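Local coordinates for PAN2-PAN3 deadenylation complex catalytic subunit pan2 (Neurospora crassa, PDB 4CZX), which probably shortens the poly(A) tails of mRNA as catalytic subunit of the PAN2-PAN3 deadenylase, to which this chain contributes the N-terminal WD40 domain, at residues Y25-A30 with A305-H309; C14-P18 with W43-Q47. The contacts are given in a common frame with arbitrary orientation. Where two conformers were deposited one is given. Numbering follows the deposited sequence.

Overall arrangement
Both contacts lie where the seven-bladed WD40 propeller closes, between the blade that pairs the N-terminal strand 10-16 with strands 290-295, 302-306 and 310-315 and the next blade, which begins at strand 32-35. Their centres are about 7 Å apart. Contact 2 is buried and apolar, with Tyr17 and Val15 facing Ile44 and Thr46 between the two sheets. Contact 1 is only partly buried and more polar: a hairpin turn meets the linker between the blades through an imidazole, carbonyl oxygens and a bridging water. His309 joins the two, since its ND1 bonds Pro18 O and its backbone O bonds Tyr17 N, tying 305-309 to 14-18.

Contact 1 (Y25-A30 with A305-H309); sequences YHAGPA and ADNKH
The imidazole of His309 lies with one face against Pro29, whose CA sits 3.8 Å from the His309 ring centroid and 15° off the ring normal, a CH-pi contact. The Pro29 and His309 CA atoms are 4.5 Å apart, the closest approach of the two backbones. Asp306 to His309 form a type I turn closed by His309 N to Asp306 O at 3.2 Å. An Asx turn reinforces it, with Asp306 in rotamer p and its OD1 2.9 Å from Lys308 N. His309 has a positive phi (77/10), and with chi1 m its ring reaches back over segment 25-30. There the chain makes a 3-10 turn at 25-27, with Gly28 N 3.2 Å from Tyr25 O, and then extends through Pro29 and Ala30. Gly28, at 124/-174, takes a conformation that calls for glycine. His309 CE1 comes within 3.1 Å of Gly28 O and 3.3 Å of Tyr25 O. The Tyr25 ring (chi1 t) meets the imidazole obliquely, centroids 4.8 Å apart and planes at 55°. Pro29 CB also covers the turn backbone, 3.7 Å from Asp306 O. Direct hydrogen bonds between the segments are absent; water 1 joins them, accepting from Ala30 N (3.0 Å) and donating to Asp306 O (2.8 Å). Beyond it, Ala30 CB meets Ala305 CB at 4.3 Å. His309 ND1 bonds Pro18 O, while Asp306 OD1 also accepts from Asn310 N. The hairpin between strands 302-306 and 310-315 of the closing blade thus packs on the linker that runs from strand 10-16 into strand 32-35 of the next.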
# COMPACT_ATOMS: atom_id res chain seq x y z
N TYR A 25 -13.29 -10.44 -11.39
CA TYR A 25 -13.43 -11.57 -12.32
C TYR A 25 -13.63 -12.93 -11.64
O TYR A 25 -14.50 -13.73 -12.02
CB TYR A 25 -12.20 -11.62 -13.23
CG TYR A 25 -12.22 -12.73 -14.25
CD1 TYR A 25 -13.09 -12.68 -15.33
CD2 TYR A 25 -11.35 -13.82 -14.15
CE1 TYR A 25 -13.11 -13.68 -16.28
CE2 TYR A 25 -11.37 -14.83 -15.09
CZ TYR A 25 -12.25 -14.75 -16.16
OH TYR A 25 -12.28 -15.73 -17.11
N HIS A 26 -12.84 -13.19 -10.61
CA HIS A 26 -12.84 -14.44 -9.84
C HIS A 26 -14.18 -14.74 -9.20
O HIS A 26 -14.49 -15.88 -8.84
CB HIS A 26 -11.78 -14.36 -8.73
CG HIS A 26 -12.16 -13.43 -7.62
ND1 HIS A 26 -11.97 -12.06 -7.70
CD2 HIS A 26 -12.74 -13.66 -6.42
CE1 HIS A 26 -12.41 -11.50 -6.59
NE2 HIS A 26 -12.88 -12.44 -5.79
N ALA A 27 -14.96 -13.69 -8.97
CA ALA A 27 -16.20 -13.81 -8.22
C ALA A 27 -17.40 -14.20 -9.11
O ALA A 27 -18.46 -14.54 -8.59
CB ALA A 27 -16.50 -12.51 -7.47
N GLY A 28 -17.23 -14.16 -10.43
CA GLY A 28 -18.26 -14.68 -11.32
C GLY A 28 -18.76 -13.68 -12.36
O GLY A 28 -18.24 -12.57 -12.47
N PRO A 29 -19.79 -14.07 -13.12
CA PRO A 29 -20.36 -13.22 -14.18
C PRO A 29 -21.15 -12.06 -13.63
O PRO A 29 -21.27 -11.90 -12.41
CB PRO A 29 -21.28 -14.19 -14.94
CG PRO A 29 -21.74 -15.13 -13.86
CD PRO A 29 -20.51 -15.35 -13.00
N ALA A 30 -21.69 -11.24 -14.53
CA ALA A 30 -22.52 -10.11 -14.13
C ALA A 30 -23.67 -10.55 -13.21
O ALA A 30 -24.18 -11.67 -13.32
CB ALA A 30 -23.07 -9.39 -15.37
N ALA A 305 -26.78 -10.85 -20.87
CA ALA A 305 -25.52 -11.20 -20.24
C ALA A 305 -25.47 -12.69 -20.01
O ALA A 305 -26.49 -13.28 -19.63
CB ALA A 305 -25.33 -10.44 -18.92
N ASP A 306 -24.31 -13.31 -20.24
CA ASP A 306 -24.20 -14.76 -20.09
C ASP A 306 -23.25 -15.16 -18.97
O ASP A 306 -22.56 -14.31 -18.39
CB ASP A 306 -23.79 -15.43 -21.42
CG ASP A 306 -22.34 -15.16 -21.84
OD1 ASP A 306 -21.49 -14.76 -21.02
OD2 ASP A 306 -22.04 -15.37 -23.04
N ASN A 307 -23.20 -16.45 -18.66
CA ASN A 307 -22.42 -16.88 -17.51
C ASN A 307 -20.94 -17.00 -17.84
O ASN A 307 -20.14 -17.39 -17.00
CB ASN A 307 -22.96 -18.21 -16.96
CG ASN A 307 -22.68 -19.38 -17.86
OD1 ASN A 307 -22.46 -19.23 -19.05
ND2 ASN A 307 -22.67 -20.57 -17.27
N LYS A 308 -20.56 -16.64 -19.07
CA LYS A 308 -19.16 -16.57 -19.47
C LYS A 308 -18.62 -15.13 -19.42
O LYS A 308 -17.57 -14.83 -19.99
CB LYS A 308 -18.97 -17.15 -20.88
CG LYS A 308 -19.28 -18.65 -21.02
CD LYS A 308 -18.60 -19.49 -19.95
CE LYS A 308 -18.84 -20.99 -20.18
NZ LYS A 308 -20.30 -21.33 -20.30
N HIS A 309 -19.37 -14.26 -18.74
CA HIS A 309 -19.04 -12.85 -18.50
C HIS A 309 -19.28 -11.91 -19.71
O HIS A 309 -18.88 -10.75 -19.68
CB HIS A 309 -17.58 -12.69 -18.03
CG HIS A 309 -17.27 -13.36 -16.73
ND1 HIS A 309 -16.48 -12.78 -15.76
CD2 HIS A 309 -17.62 -14.58 -16.24
CE1 HIS A 309 -16.38 -13.60 -14.73
NE2 HIS A 309 -17.06 -14.70 -15.00
O HOH W 1 -21.98 -11.78 -17.48

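Contact 2 (C14-P18 with W43-Q47); sequences CVAYP and WIGTQ
Tyr17, Ile44 and Thr46 supply most of the buried surface. Segments 14-18 and 43-47 run in the same general direction but belong to different sheets, and they meet through side chains alone: the nearest CA atoms are 7.3 Å apart for Tyr17 and Ile44 and 6.6 Å for Pro18 and Thr46. Both are extended, and residues two apart share a face, so that Val15 and Tyr17 point across to Ile44 and Thr46 while Ala16 points away and Gly45 has no side chain. Tyr17 (-154/113, chi1 t, chi2 80°) extends its ring across to the other segment so that it touches both partners. The ring edge meets Ile44, with Tyr17 CD2 3.6 Å from Ile44 CG2, and Tyr17 CE2 lies 3.7 Å from Thr46 CG2. Ile44, in rotamer mt, sends its CG1-CD1 arm back along strand 10-16, where Ile44 CD1 is 4.0 Å from Val15 CG1 (chi1 p). Thr46 (chi1 p) presents its methyl group here, with CG2 also 4.1 Å from Pro18 CB; its hydroxyl is engaged with Asp24 OD2 and the backbone N atoms of Lys48 and Phe50. A cis peptide before Pro18 turns the chain as it leaves strand 10-16. The result is apolar face-to-face packing of adjacent propeller blades, next to the Velcro closure in which the N-terminal strand completes the last blade. Phe54 of strand 50-55 extends this core, edge-to-face with Tyr17 and also touching Val15 and Ile44. On one side strand 10-16 pairs with strand 310-315; on the other, strand 41-45 runs between strands 32-35 and 50-55.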
# COMPACT_ATOMS: atom_id res chain seq x y z
N CYS A 14 -20.54 -6.05 -27.98
CA CYS A 14 -20.27 -7.03 -26.94
C CYS A 14 -19.16 -6.54 -26.03
O CYS A 14 -18.26 -5.83 -26.48
CB CYS A 14 -19.90 -8.39 -27.56
SG CYS A 14 -19.40 -9.64 -26.36
N VAL A 15 -19.24 -6.91 -24.76
CA VAL A 15 -18.18 -6.57 -23.84
C VAL A 15 -18.07 -7.67 -22.79
O VAL A 15 -19.06 -8.30 -22.43
CB VAL A 15 -18.40 -5.18 -23.17
CG1 VAL A 15 -19.57 -5.22 -22.20
CG2 VAL A 15 -17.12 -4.72 -22.44
N ALA A 16 -16.85 -7.93 -22.34
CA ALA A 16 -16.64 -8.82 -21.22
C ALA A 16 -16.63 -7.99 -19.94
O ALA A 16 -15.80 -7.08 -19.80
CB ALA A 16 -15.33 -9.60 -21.38
N TYR A 17 -17.55 -8.26 -19.03
CA TYR A 17 -17.59 -7.49 -17.79
C TYR A 17 -18.22 -8.31 -16.67
O TYR A 17 -19.40 -8.64 -16.74
CB TYR A 17 -18.36 -6.15 -17.98
CG TYR A 17 -18.06 -5.18 -16.86
CD1 TYR A 17 -16.89 -4.44 -16.85
CD2 TYR A 17 -18.93 -5.05 -15.78
CE1 TYR A 17 -16.59 -3.57 -15.81
CE2 TYR A 17 -18.65 -4.20 -14.74
CZ TYR A 17 -17.47 -3.46 -14.77
OH TYR A 17 -17.18 -2.62 -13.73
N PRO A 18 -17.42 -8.68 -15.65
CA PRO A 18 -16.00 -8.35 -15.47
C PRO A 18 -15.09 -9.20 -16.36
O PRO A 18 -15.29 -10.41 -16.45
CB PRO A 18 -15.76 -8.66 -13.98
CG PRO A 18 -16.72 -9.80 -13.69
CD PRO A 18 -17.95 -9.47 -14.52
N TRP A 43 -25.87 -0.34 -18.06
CA TRP A 43 -25.16 -0.59 -16.81
C TRP A 43 -25.07 -2.08 -16.48
O TRP A 43 -26.05 -2.82 -16.63
CB TRP A 43 -25.85 0.16 -15.67
CG TRP A 43 -25.69 1.66 -15.79
CD1 TRP A 43 -26.46 2.51 -16.53
CD2 TRP A 43 -24.67 2.47 -15.18
NE1 TRP A 43 -26.00 3.80 -16.40
CE2 TRP A 43 -24.90 3.80 -15.58
CE3 TRP A 43 -23.59 2.19 -14.32
CZ2 TRP A 43 -24.09 4.87 -15.15
CZ3 TRP A 43 -22.79 3.26 -13.90
CH2 TRP A 43 -23.05 4.57 -14.32
N ILE A 44 -23.89 -2.50 -16.02
CA ILE A 44 -23.63 -3.92 -15.69
C ILE A 44 -23.04 -4.01 -14.29
O ILE A 44 -22.12 -3.27 -13.96
CB ILE A 44 -22.66 -4.57 -16.71
CG1 ILE A 44 -23.17 -4.37 -18.14
CG2 ILE A 44 -22.38 -6.05 -16.37
CD1 ILE A 44 -22.24 -4.90 -19.20
N GLY A 45 -23.57 -4.91 -13.46
CA GLY A 45 -23.03 -5.07 -12.12
C GLY A 45 -22.22 -6.35 -11.96
O GLY A 45 -22.46 -7.32 -12.66
N THR A 46 -21.24 -6.34 -11.04
CA THR A 46 -20.45 -7.54 -10.72
C THR A 46 -20.86 -8.17 -9.40
O THR A 46 -21.59 -7.57 -8.61
CB THR A 46 -18.91 -7.25 -10.62
OG1 THR A 46 -18.61 -6.64 -9.36
CG2 THR A 46 -18.40 -6.37 -11.77
N GLN A 47 -20.34 -9.37 -9.14
CA GLN A 47 -20.68 -10.13 -7.95
C GLN A 47 -20.10 -9.52 -6.67
O GLN A 47 -20.36 -10.04 -5.58
CB GLN A 47 -20.21 -11.59 -8.10
CG GLN A 47 -20.85 -12.34 -9.28
CD GLN A 47 -22.34 -12.50 -9.10
OE1 GLN A 47 -22.83 -12.54 -7.97
NE2 GLN A 47 -23.09 -12.58 -10.21